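Local coordinates for protein methyltransferase (Streptococcus mutans, PDB 2B78) that probably transfers methyl groups from S-adenosylmethionine to RNA, although its actual substrate is not established, at residues Val119-Trp123 with Ile135-Phe139; Tyr73-Leu77 with Gly104-Gly108; Ile327-Ala333 with Tyr377-Ile383; Ile290-Pro294 with Tyr310-Ile314. All coordinates share one frame; numbering follows the deposited sequence.

How the interactions relate
From the N terminus the four contacts follow one another in series, none nesting in or crossing another. Interaction 2 comes first, closing a 26-residue excursion between helix 71-83 and the loop before strand 110-115. Interaction 1 then closes an 11-residue span between strand 118-123 and helix 132-142. The two touch through A138 and I135 of the latter helix, packed on F74. On the opposite side of the chain's centre, interaction 4 joins strand 286-291 to helix 306-319. Interaction 3 spans the longest excursion, 43 residues, pairing strands 325-331 and 379-384. Interactions 3 and 4 meet in the seven-stranded sheet of the methyltransferase fold; the centres of interactions 1 and 3 lie about 29 Å apart.

Interaction 1: Val119-Trp123 with Ile135-Phe139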
loop_
_atom_site.group_PDB
_atom_site.type_symbol
_atom_site.label_atom_id
_atom_site.label_comp_id
_atom_site.label_asym_id
_atom_site.label_seq_id
_atom_site.Cartn_x
_atom_site.Cartn_y
_atom_site.Cartn_z
ATOM N N VAL A 119 -15.424 6.620 -4.404
ATOM C CA VAL A 119 -14.674 6.131 -3.260
ATOM C C VAL A 119 -14.576 4.620 -3.306
ATOM O O VAL A 119 -15.401 3.949 -3.942
ATOM C CB VAL A 119 -15.315 6.560 -1.924
ATOM C CG1 VAL A 119 -15.228 8.056 -1.790
ATOM C CG2 VAL A 119 -16.766 6.106 -1.850
ATOM N N LEU A 120 -13.556 4.089 -2.640
ATOM C CA LEU A 120 -13.333 2.654 -2.598
ATOM C C LEU A 120 -13.098 2.180 -1.166
ATOM O O LEU A 120 -12.107 2.542 -0.534
ATOM C CB LEU A 120 -12.131 2.280 -3.472
ATOM C CG LEU A 120 -11.819 0.779 -3.536
ATOM C CD1 LEU A 120 -12.954 0.050 -4.262
ATOM C CD2 LEU A 120 -10.494 0.555 -4.253
ATOM N N PHE A 121 -14.034 1.374 -0.669
ATOM C CA PHE A 121 -13.979 0.802 0.669
ATOM C C PHE A 121 -13.288 -0.547 0.570
ATOM O O PHE A 121 -13.500 -1.287 -0.398
ATOM C CB PHE A 121 -15.392 0.547 1.201
ATOM C CG PHE A 121 -16.118 1.775 1.662
ATOM C CD1 PHE A 121 -16.203 2.079 3.014
ATOM C CD2 PHE A 121 -16.738 2.622 0.747
ATOM C CE1 PHE A 121 -16.896 3.205 3.447
ATOM C CE2 PHE A 121 -17.434 3.751 1.177
ATOM C CZ PHE A 121 -17.511 4.041 2.525
ATOM N N SER A 122 -12.478 -0.875 1.570
ATOM C CA SER A 122 -11.809 -2.164 1.604
ATOM C C SER A 122 -12.021 -2.774 2.977
ATOM O O SER A 122 -11.725 -2.153 4.009
ATOM C CB SER A 122 -10.315 -2.024 1.304
ATOM O OG SER A 122 -10.117 -1.676 -0.057
ATOM N N TRP A 123 -12.564 -3.986 2.987
ATOM C CA TRP A 123 -12.836 -4.704 4.230
ATOM C C TRP A 123 -11.783 -5.801 4.435
ATOM O O TRP A 123 -11.695 -6.743 3.640
ATOM C CB TRP A 123 -14.234 -5.328 4.169
ATOM C CG TRP A 123 -15.299 -4.388 3.675
ATOM C CD1 TRP A 123 -15.983 -4.475 2.496
ATOM C CD2 TRP A 123 -15.772 -3.197 4.325
ATOM N NE1 TRP A 123 -16.848 -3.414 2.369
ATOM C CE2 TRP A 123 -16.743 -2.617 3.477
ATOM C CE3 TRP A 123 -15.473 -2.569 5.542
ATOM C CZ2 TRP A 123 -17.410 -1.430 3.803
ATOM C CZ3 TRP A 123 -16.137 -1.390 5.865
ATOM C CH2 TRP A 123 -17.098 -0.836 5.000
ATOM N N ILE A 135 -21.270 1.492 8.995
ATOM C CA ILE A 135 -20.030 2.173 8.652
ATOM C C ILE A 135 -20.241 3.045 7.412
ATOM O O ILE A 135 -19.875 4.217 7.395
ATOM C CB ILE A 135 -18.892 1.160 8.343
ATOM C CG1 ILE A 135 -18.504 0.412 9.620
ATOM C CG2 ILE A 135 -17.679 1.895 7.743
ATOM C CD1 ILE A 135 -17.377 -0.594 9.433
ATOM N N VAL A 136 -20.828 2.469 6.367
ATOM C CA VAL A 136 -21.059 3.211 5.134
ATOM C C VAL A 136 -22.027 4.368 5.362
ATOM O O VAL A 136 -21.798 5.478 4.887
ATOM C CB VAL A 136 -21.601 2.278 4.022
ATOM C CG1 VAL A 136 -21.892 3.075 2.772
ATOM C CG2 VAL A 136 -20.583 1.196 3.712
ATOM N N ALA A 137 -23.102 4.102 6.101
ATOM C CA ALA A 137 -24.098 5.119 6.410
ATOM C C ALA A 137 -23.421 6.328 7.063
ATOM O O ALA A 137 -23.691 7.479 6.705
ATOM C CB ALA A 137 -25.159 4.534 7.347
ATOM N N ALA A 138 -22.540 6.055 8.022
ATOM C CA ALA A 138 -21.805 7.105 8.718
ATOM C C ALA A 138 -20.891 7.854 7.758
ATOM O O ALA A 138 -20.760 9.080 7.842
ATOM C CB ALA A 138 -20.974 6.501 9.846
ATOM N N PHE A 139 -20.249 7.121 6.850
ATOM C CA PHE A 139 -19.341 7.745 5.884
ATOM C C PHE A 139 -20.091 8.684 4.941
ATOM O O PHE A 139 -19.649 9.811 4.691
ATOM C CB PHE A 139 -18.606 6.686 5.047
ATOM C CG PHE A 139 -17.628 7.272 4.055
ATOM C CD1 PHE A 139 -16.318 7.550 4.431
ATOM C CD2 PHE A 139 -18.031 7.586 2.760
ATOM C CE1 PHE A 139 -15.422 8.133 3.528
ATOM C CE2 PHE A 139 -17.151 8.167 1.854
ATOM C CZ PHE A 139 -15.840 8.443 2.241
#
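F121 drives the edge of its ring into the face of F139, a T-shaped pair with centroids 5.1 Å apart and planes at 76°. The leading atom is CZ of F121, which reaches to 3.6 Å from CG of F139. Beside this pair, V136 lays its CG2 methyl over one face of the F121 ring, offset toward the rim, 4.2 Å from CE1 of F121. CG2 of V136 also meets the edge of the W123 indole, 4.1 Å from CZ2. I135 closes the far end, its CD1 standing 3.9 Å from CZ3 of W123 while its CG2 lies near the plane of the indole at the edge. At the other end V119 touches the F139 ring through CG1, 4.1 Å from CZ.

F139 reaches toward the strand because its CG is anti to the backbone N (chi1 -179°), which carries the ring off the helix and across to F121. CB of F121 lies over one indole face of W123, Y129 packs edge to face with that ring, and NE1 is hydrogen-bonded to OE1 of E151. Y143 stacks on the F139 ring, and F78 meets it edge to face.

Strand 118-123 and the parallel strand 148-153 lie side by side in a five-stranded sheet, joined through helix 132-142 in a beta-alpha-beta crossover whose helix also packs on helix 71-83.

Interaction 2: Tyr73-Leu77 with Gly104-Gly108; sequences YFIKL and GDSFG
The F74 ring turns its edge to one face of F107, a T-shaped stack with planes at 85° and centroids 4.9 Å apart; it joins helix 71-83 to the loop of a beta-hairpin formed by strands 96-101 and 110-115. CE1 of F74 does the touching, 3.5 Å from CZ of F107 and displaced from the ring centre toward the rim. Alongside, L77 comes at the F107 side chain at about a right angle, its CD1 lying 3.8 Å from CB of F107. The other branch of L77 meets the preceding loop residues, CD2 lying 4.0 Å from O of D105 and also near CB of S106.

F107 meets both helix residues because its CG lies anti to the backbone N (chi1 -161°), which sends the ring from the loop toward the helix. The loop turns at S106, whose positive phi of 68° lies in the left-handed region. The carboxylate of D105, just before it, is engaged by R85 in a salt bridge and by the backbone N of N101 in a hydrogen bond.

No direct hydrogen bond crosses the contact, and water takes that role at two points flanking the apolar core. One water accepts from OH of Y73 and donates to O of S106. The other donates twice, to O of L77 at 2.7 Å and to O of D105 at 2.8 Å from the water oxygen.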
loop_
_atom_site.group_PDB
_atom_site.type_symbol
_atom_site.label_atom_id
_atom_site.label_comp_id
_atom_site.label_asym_id
_atom_site.label_seq_id
_atom_site.Cartn_x
_atom_site.Cartn_y
_atom_site.Cartn_z
ATOM N N TYR A 73 -20.718 6.496 16.319
ATOM C CA TYR A 73 -19.315 6.279 16.635
ATOM C C TYR A 73 -18.479 6.402 15.364
ATOM O O TYR A 73 -17.379 6.946 15.394
ATOM C CB TYR A 73 -19.111 4.899 17.254
ATOM C CG TYR A 73 -17.688 4.667 17.710
ATOM C CD1 TYR A 73 -17.204 5.261 18.875
ATOM C CD2 TYR A 73 -16.822 3.858 16.971
ATOM C CE1 TYR A 73 -15.893 5.056 19.297
ATOM C CE2 TYR A 73 -15.505 3.645 17.387
ATOM C CZ TYR A 73 -15.053 4.246 18.549
ATOM O OH TYR A 73 -13.763 4.029 18.975
ATOM N N PHE A 74 -18.999 5.898 14.245
ATOM C CA PHE A 74 -18.267 5.982 12.987
ATOM C C PHE A 74 -18.302 7.390 12.399
ATOM O O PHE A 74 -17.340 7.823 11.756
ATOM C CB PHE A 74 -18.796 4.942 11.992
ATOM C CG PHE A 74 -18.417 3.531 12.347
ATOM C CD1 PHE A 74 -17.087 3.119 12.290
ATOM C CD2 PHE A 74 -19.376 2.629 12.787
ATOM C CE1 PHE A 74 -16.724 1.825 12.675
ATOM C CE2 PHE A 74 -19.022 1.338 13.171
ATOM C CZ PHE A 74 -17.693 0.936 13.116
ATOM N N ILE A 75 -19.393 8.119 12.621
ATOM C CA ILE A 75 -19.475 9.496 12.121
ATOM C C ILE A 75 -18.334 10.294 12.769
ATOM O O ILE A 75 -17.637 11.067 12.096
ATOM C CB ILE A 75 -20.850 10.140 12.475
ATOM C CG1 ILE A 75 -21.933 9.538 11.579
ATOM C CG2 ILE A 75 -20.801 11.650 12.302
ATOM C CD1 ILE A 75 -23.349 9.907 11.979
ATOM N N LYS A 76 -18.131 10.085 14.067
ATOM C CA LYS A 76 -17.071 10.766 14.806
ATOM C C LYS A 76 -15.707 10.392 14.228
ATOM O O LYS A 76 -14.862 11.256 14.005
ATOM C CB LYS A 76 -17.100 10.364 16.284
ATOM C CG LYS A 76 -18.403 10.685 17.020
ATOM C CD LYS A 76 -18.582 12.182 17.220
ATOM C CE LYS A 76 -19.775 12.472 18.124
ATOM N NZ LYS A 76 -19.986 13.937 18.305
ATOM N N LEU A 77 -15.493 9.101 13.998
ATOM C CA LEU A 77 -14.221 8.642 13.446
ATOM C C LEU A 77 -13.926 9.260 12.085
ATOM O O LEU A 77 -12.802 9.694 11.825
ATOM C CB LEU A 77 -14.201 7.116 13.318
ATOM C CG LEU A 77 -13.951 6.319 14.601
ATOM C CD1 LEU A 77 -13.943 4.838 14.285
ATOM C CD2 LEU A 77 -12.606 6.743 15.216
ATOM N N GLY A 104 -4.299 3.769 11.661
ATOM C CA GLY A 104 -3.724 5.092 11.511
ATOM C C GLY A 104 -4.819 6.112 11.773
ATOM O O GLY A 104 -4.548 7.261 12.120
ATOM N N ASP A 105 -6.068 5.691 11.601
ATOM C CA ASP A 105 -7.200 6.579 11.846
ATOM C C ASP A 105 -8.110 6.028 12.932
ATOM O O ASP A 105 -9.314 6.318 12.981
ATOM C CB ASP A 105 -7.977 6.820 10.560
ATOM C CG ASP A 105 -7.193 7.653 9.574
ATOM O OD1 ASP A 105 -7.023 8.871 9.830
ATOM O OD2 ASP A 105 -6.731 7.081 8.559
ATOM N N SER A 106 -7.505 5.222 13.798
ATOM C CA SER A 106 -8.163 4.618 14.955
ATOM C C SER A 106 -9.240 3.565 14.771
ATOM O O SER A 106 -10.099 3.395 15.632
ATOM C CB SER A 106 -8.677 5.715 15.898
ATOM O OG SER A 106 -7.577 6.358 16.536
ATOM N N PHE A 107 -9.216 2.859 13.653
ATOM C CA PHE A 107 -10.166 1.775 13.478
ATOM C C PHE A 107 -9.596 0.781 12.492
ATOM O O PHE A 107 -9.809 0.894 11.287
ATOM C CB PHE A 107 -11.530 2.261 12.989
ATOM C CG PHE A 107 -12.626 1.260 13.231
ATOM C CD1 PHE A 107 -13.149 1.086 14.509
ATOM C CD2 PHE A 107 -13.077 0.435 12.203
ATOM C CE1 PHE A 107 -14.103 0.101 14.764
ATOM C CE2 PHE A 107 -14.029 -0.554 12.447
ATOM C CZ PHE A 107 -14.541 -0.721 13.729
ATOM N N GLY A 108 -8.857 -0.195 13.007
ATOM C CA GLY A 108 -8.265 -1.195 12.135
ATOM C C GLY A 108 -9.297 -2.036 11.411
ATOM O O GLY A 108 -10.437 -2.148 11.860
HETATM O O HOH W 1 -11.415 4.697 17.755
HETATM O O HOH W 2 -10.780 8.642 13.322
#

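Interaction 3: Ile327-Ala333 with Tyr377-Ile383; sequences IIASTNA and YLKVFTI
I327, A329 and T331 pair with I383, F381 and K379 in antiparallel hydrogen-bonded pairs, and this is the tight part of the contact. Six backbone bonds hold it; I383 N to I327 O is the straightest, at 171°. T331 N to K379 O, at the end of the regular pairing, is the most bent of the six, at 135°. Over the face bearing I328 and V380, CG2 of I328 meets CG1 of V380 at 3.6 Å. On that face too, OG of S330 is hydrogen-bonded to OD1 of D292, just past the end of strand 286-291.

Beyond T331 the strands give way to loops, and N332 and Y377 are partly exposed. OD1 of N332 sits at the edge of the Y377 ring, near its plane, 3.5 Å from CE1, and is buried without a hydrogen-bond partner. T331 OG1 accepts from N of A333, an ST turn that redirects the chain.

K379 folds over this end, its chain bent at the last two torsions. Its NZ binds O of Y377 at 2.7 Å from above the carbonyl plane and, weakly, O of A333 at 3.3 Å and O of M336; such a carbonyl setting would favour a charged lysine.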
loop_
_atom_site.group_PDB
_atom_site.type_symbol
_atom_site.label_atom_id
_atom_site.label_comp_id
_atom_site.label_asym_id
_atom_site.label_seq_id
_atom_site.Cartn_x
_atom_site.Cartn_y
_atom_site.Cartn_z
ATOM N N ILE A 327 19.603 1.917 -7.565
ATOM C CA ILE A 327 18.614 0.876 -7.372
ATOM C C ILE A 327 17.572 1.460 -6.435
ATOM O O ILE A 327 17.908 2.068 -5.414
ATOM C CB ILE A 327 19.207 -0.386 -6.709
ATOM C CG1 ILE A 327 20.194 -1.068 -7.656
ATOM C CG2 ILE A 327 18.093 -1.361 -6.352
ATOM C CD1 ILE A 327 20.642 -2.434 -7.176
ATOM N N ILE A 328 16.307 1.306 -6.798
ATOM C CA ILE A 328 15.214 1.773 -5.958
ATOM C C ILE A 328 14.548 0.468 -5.539
ATOM O O ILE A 328 13.839 -0.157 -6.324
ATOM C CB ILE A 328 14.242 2.657 -6.754
ATOM C CG1 ILE A 328 14.964 3.936 -7.172
ATOM C CG2 ILE A 328 13.010 3.008 -5.907
ATOM C CD1 ILE A 328 14.129 4.884 -8.006
ATOM N N ALA A 329 14.846 0.030 -4.318
ATOM C CA ALA A 329 14.304 -1.218 -3.781
ATOM C C ALA A 329 13.074 -0.943 -2.942
ATOM O O ALA A 329 13.158 -0.358 -1.848
ATOM C CB ALA A 329 15.363 -1.937 -2.930
ATOM N N SER A 330 11.934 -1.393 -3.452
ATOM C CA SER A 330 10.656 -1.192 -2.800
ATOM C C SER A 330 9.969 -2.491 -2.389
ATOM O O SER A 330 10.188 -3.552 -2.979
ATOM C CB SER A 330 9.738 -0.395 -3.735
ATOM O OG SER A 330 8.386 -0.503 -3.350
ATOM N N THR A 331 9.150 -2.407 -1.349
ATOM C CA THR A 331 8.397 -3.563 -0.873
ATOM C C THR A 331 7.257 -3.064 -0.007
ATOM O O THR A 331 7.407 -2.068 0.709
ATOM C CB THR A 331 9.269 -4.539 -0.034
ATOM O OG1 THR A 331 8.465 -5.654 0.382
ATOM C CG2 THR A 331 9.820 -3.849 1.209
ATOM N N ASN A 332 6.115 -3.743 -0.091
ATOM C CA ASN A 332 4.940 -3.389 0.706
ATOM C C ASN A 332 4.675 -4.501 1.714
ATOM O O ASN A 332 3.602 -4.551 2.321
ATOM C CB ASN A 332 3.695 -3.228 -0.179
ATOM C CG ASN A 332 3.639 -1.891 -0.892
ATOM O OD1 ASN A 332 3.706 -0.833 -0.264
ATOM N ND2 ASN A 332 3.495 -1.931 -2.212
ATOM N N ALA A 333 5.655 -5.391 1.888
ATOM C CA ALA A 333 5.530 -6.523 2.814
ATOM C C ALA A 333 5.439 -6.068 4.266
ATOM O O ALA A 333 6.435 -5.626 4.844
ATOM C CB ALA A 333 6.707 -7.465 2.645
ATOM N N TYR A 377 4.097 -0.213 6.588
ATOM C CA TYR A 377 4.531 -1.308 5.731
ATOM C C TYR A 377 5.359 -1.008 4.485
ATOM O O TYR A 377 6.122 -1.862 4.031
ATOM C CB TYR A 377 3.314 -2.146 5.336
ATOM C CG TYR A 377 2.268 -1.404 4.527
ATOM C CD1 TYR A 377 2.425 -1.223 3.157
ATOM C CD2 TYR A 377 1.109 -0.902 5.131
ATOM C CE1 TYR A 377 1.463 -0.572 2.404
ATOM C CE2 TYR A 377 0.133 -0.240 4.376
ATOM C CZ TYR A 377 0.321 -0.084 3.015
ATOM O OH TYR A 377 -0.634 0.548 2.247
ATOM N N LEU A 378 5.216 0.185 3.923
ATOM C CA LEU A 378 5.977 0.516 2.729
ATOM C C LEU A 378 7.409 0.865 3.104
ATOM O O LEU A 378 7.651 1.605 4.054
ATOM C CB LEU A 378 5.324 1.691 1.994
ATOM C CG LEU A 378 5.970 2.213 0.708
ATOM C CD1 LEU A 378 5.977 1.120 -0.359
ATOM C CD2 LEU A 378 5.189 3.407 0.206
ATOM N N LYS A 379 8.357 0.304 2.362
ATOM C CA LYS A 379 9.771 0.573 2.590
ATOM C C LYS A 379 10.416 0.710 1.224
ATOM O O LYS A 379 10.380 -0.222 0.421
ATOM C CB LYS A 379 10.416 -0.580 3.359
ATOM C CG LYS A 379 9.934 -0.708 4.793
ATOM C CD LYS A 379 10.320 -2.034 5.397
ATOM C CE LYS A 379 9.297 -3.101 5.055
ATOM N NZ LYS A 379 8.000 -2.816 5.727
ATOM N N VAL A 380 10.981 1.879 0.942
ATOM C CA VAL A 380 11.626 2.092 -0.346
ATOM C C VAL A 380 13.002 2.678 -0.113
ATOM O O VAL A 380 13.138 3.775 0.444
ATOM C CB VAL A 380 10.805 3.044 -1.248
ATOM C CG1 VAL A 380 11.428 3.117 -2.637
ATOM C CG2 VAL A 380 9.361 2.548 -1.343
ATOM N N PHE A 381 14.020 1.929 -0.527
ATOM C CA PHE A 381 15.406 2.348 -0.376
ATOM C C PHE A 381 15.994 2.780 -1.704
ATOM O O PHE A 381 15.882 2.063 -2.699
ATOM C CB PHE A 381 16.251 1.195 0.168
ATOM C CG PHE A 381 16.209 1.054 1.661
ATOM C CD1 PHE A 381 16.726 2.052 2.479
ATOM C CD2 PHE A 381 15.687 -0.095 2.246
ATOM C CE1 PHE A 381 16.731 1.907 3.869
ATOM C CE2 PHE A 381 15.685 -0.256 3.635
ATOM C CZ PHE A 381 16.213 0.753 4.449
ATOM N N THR A 382 16.608 3.958 -1.725
ATOM C CA THR A 382 17.258 4.457 -2.929
ATOM C C THR A 382 18.742 4.279 -2.628
ATOM O O THR A 382 19.262 4.873 -1.683
ATOM C CB THR A 382 16.929 5.947 -3.177
ATOM O OG1 THR A 382 15.525 6.088 -3.442
ATOM C CG2 THR A 382 17.711 6.472 -4.375
ATOM N N ILE A 383 19.409 3.449 -3.429
ATOM C CA ILE A 383 20.821 3.126 -3.232
ATOM C C ILE A 383 21.705 3.416 -4.440
ATOM O O ILE A 383 21.363 3.048 -5.566
ATOM C CB ILE A 383 20.975 1.629 -2.904
ATOM C CG1 ILE A 383 20.067 1.264 -1.731
ATOM C CG2 ILE A 383 22.432 1.304 -2.615
ATOM C CD1 ILE A 383 19.853 -0.221 -1.559
#

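Interaction 4: Ile290-Pro294 with Tyr310-Ile314; sequences IIDPP and YHKLI
Where strand 286-291 of the Rossmann-like methyltransferase sheet runs out into its I-D-P-P sequence, I291 and P293 pack against Y310, L313 and I314 of helix 306-319. I291 makes the widest contact, using both branches. Its CG2 methyl is wedged between CD1 of L313, 3.6 Å away, and the end of Y310, with CZ at 4.0 Å. The longer branch reaches farther along the helix, so that CD1 of I291 meets CD1 of I314 at 4.0 Å. P293 packs its ring beside I291: CG stands 3.7 Å from CE1 of Y310 and 4.1 Å from CD1 of L313. The same L313 methyl lies over one face of the Y310 ring, offset toward the rim.

CG of Y310 lies opposite the backbone N (chi1 -153°), which extends the ring from the helix toward I291 and P293 and brings its hydroxyl to the C-terminal end of strand 325-331, where OH is hydrogen-bonded to O of S330. F341 packs edge-to-face with the ring. D292 points away from the helix, and its OD2 is bound by Q199.

The L313 side chain also lies about 4 Å from that of V272, which binds S-adenosylhomocysteine in a crystal structure of this protein; no ligand is bound here. Strand, helix and the parallel strand 325-331 form a beta-alpha-beta crossover, and the D-P-P sequence at the strand's end resembles motif IV of class I methyltransferases.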
loop_
_atom_site.group_PDB
_atom_site.type_symbol
_atom_site.label_atom_id
_atom_site.label_comp_id
_atom_site.label_asym_id
_atom_site.label_seq_id
_atom_site.Cartn_x
_atom_site.Cartn_y
_atom_site.Cartn_z
ATOM N N ILE A 290 14.390 -0.315 -10.865
ATOM C CA ILE A 290 13.378 -0.233 -9.827
ATOM C C ILE A 290 12.895 -1.648 -9.595
ATOM O O ILE A 290 12.586 -2.362 -10.545
ATOM C CB ILE A 290 12.204 0.653 -10.271
ATOM C CG1 ILE A 290 12.720 2.071 -10.555
ATOM C CG2 ILE A 290 11.115 0.643 -9.202
ATOM C CD1 ILE A 290 11.686 3.024 -11.132
ATOM N N ILE A 291 12.856 -2.055 -8.334
ATOM C CA ILE A 291 12.427 -3.399 -7.969
ATOM C C ILE A 291 11.265 -3.255 -6.989
ATOM O O ILE A 291 11.417 -2.666 -5.915
ATOM C CB ILE A 291 13.603 -4.157 -7.316
ATOM C CG1 ILE A 291 14.842 -4.030 -8.210
ATOM C CG2 ILE A 291 13.234 -5.620 -7.091
ATOM C CD1 ILE A 291 16.108 -4.624 -7.625
ATOM N N ASP A 292 10.104 -3.793 -7.354
ATOM C CA ASP A 292 8.929 -3.671 -6.502
ATOM C C ASP A 292 7.991 -4.870 -6.636
ATOM O O ASP A 292 6.893 -4.755 -7.182
ATOM C CB ASP A 292 8.199 -2.370 -6.862
ATOM C CG ASP A 292 7.024 -2.078 -5.953
ATOM O OD1 ASP A 292 7.157 -2.256 -4.726
ATOM O OD2 ASP A 292 5.969 -1.652 -6.474
ATOM N N PRO A 293 8.415 -6.042 -6.136
ATOM C CA PRO A 293 7.606 -7.266 -6.206
ATOM C C PRO A 293 6.286 -7.123 -5.450
ATOM O O PRO A 293 6.239 -6.535 -4.373
ATOM C CB PRO A 293 8.528 -8.323 -5.595
ATOM C CG PRO A 293 9.359 -7.530 -4.641
ATOM C CD PRO A 293 9.684 -6.294 -5.435
ATOM N N PRO A 294 5.194 -7.652 -6.018
ATOM C CA PRO A 294 3.845 -7.603 -5.434
ATOM C C PRO A 294 3.767 -8.211 -4.037
ATOM O O PRO A 294 4.365 -9.254 -3.769
ATOM C CB PRO A 294 3.005 -8.397 -6.432
ATOM C CG PRO A 294 3.765 -8.297 -7.704
ATOM C CD PRO A 294 5.192 -8.449 -7.255
ATOM N N TYR A 310 14.464 -11.727 -1.660
ATOM C CA TYR A 310 14.733 -10.385 -2.164
ATOM C C TYR A 310 16.210 -10.194 -2.540
ATOM O O TYR A 310 16.519 -9.516 -3.528
ATOM C CB TYR A 310 14.306 -9.327 -1.139
ATOM C CG TYR A 310 13.935 -8.001 -1.780
ATOM C CD1 TYR A 310 12.599 -7.671 -2.032
ATOM C CD2 TYR A 310 14.921 -7.107 -2.187
ATOM C CE1 TYR A 310 12.262 -6.471 -2.680
ATOM C CE2 TYR A 310 14.597 -5.916 -2.832
ATOM C CZ TYR A 310 13.270 -5.605 -3.074
ATOM O OH TYR A 310 12.962 -4.427 -3.712
ATOM N N HIS A 311 17.121 -10.804 -1.785
ATOM C CA HIS A 311 18.552 -10.647 -2.069
ATOM C C HIS A 311 18.908 -11.069 -3.488
ATOM O O HIS A 311 19.895 -10.596 -4.058
ATOM C CB HIS A 311 19.413 -11.437 -1.065
ATOM C CG HIS A 311 19.303 -12.931 -1.200
ATOM N ND1 HIS A 311 18.202 -13.642 -0.772
ATOM C CD2 HIS A 311 20.148 -13.839 -1.746
ATOM C CE1 HIS A 311 18.372 -14.924 -1.051
ATOM N NE2 HIS A 311 19.544 -15.069 -1.642
ATOM N N LYS A 312 18.105 -11.953 -4.067
ATOM C CA LYS A 312 18.371 -12.421 -5.424
ATOM C C LYS A 312 18.061 -11.340 -6.453
ATOM O O LYS A 312 18.732 -11.243 -7.485
ATOM C CB LYS A 312 17.534 -13.661 -5.717
ATOM C CG LYS A 312 17.928 -14.871 -4.887
ATOM C CD LYS A 312 17.009 -16.047 -5.188
ATOM C CE LYS A 312 17.121 -16.464 -6.641
ATOM N NZ LYS A 312 16.345 -17.707 -6.902
ATOM N N LEU A 313 17.037 -10.530 -6.180
ATOM C CA LEU A 313 16.666 -9.461 -7.103
ATOM C C LEU A 313 17.774 -8.412 -7.120
ATOM O O LEU A 313 18.140 -7.892 -8.171
ATOM C CB LEU A 313 15.349 -8.812 -6.668
ATOM C CG LEU A 313 14.172 -9.775 -6.541
ATOM C CD1 LEU A 313 12.942 -9.007 -6.053
ATOM C CD2 LEU A 313 13.899 -10.452 -7.881
ATOM N N ILE A 314 18.306 -8.108 -5.942
ATOM C CA ILE A 314 19.381 -7.137 -5.818
ATOM C C ILE A 314 20.660 -7.645 -6.478
ATOM O O ILE A 314 21.318 -6.910 -7.219
ATOM C CB ILE A 314 19.669 -6.835 -4.329
ATOM C CG1 ILE A 314 18.480 -6.090 -3.710
ATOM C CG2 ILE A 314 20.945 -6.012 -4.196
ATOM C CD1 ILE A 314 18.294 -4.663 -4.237
#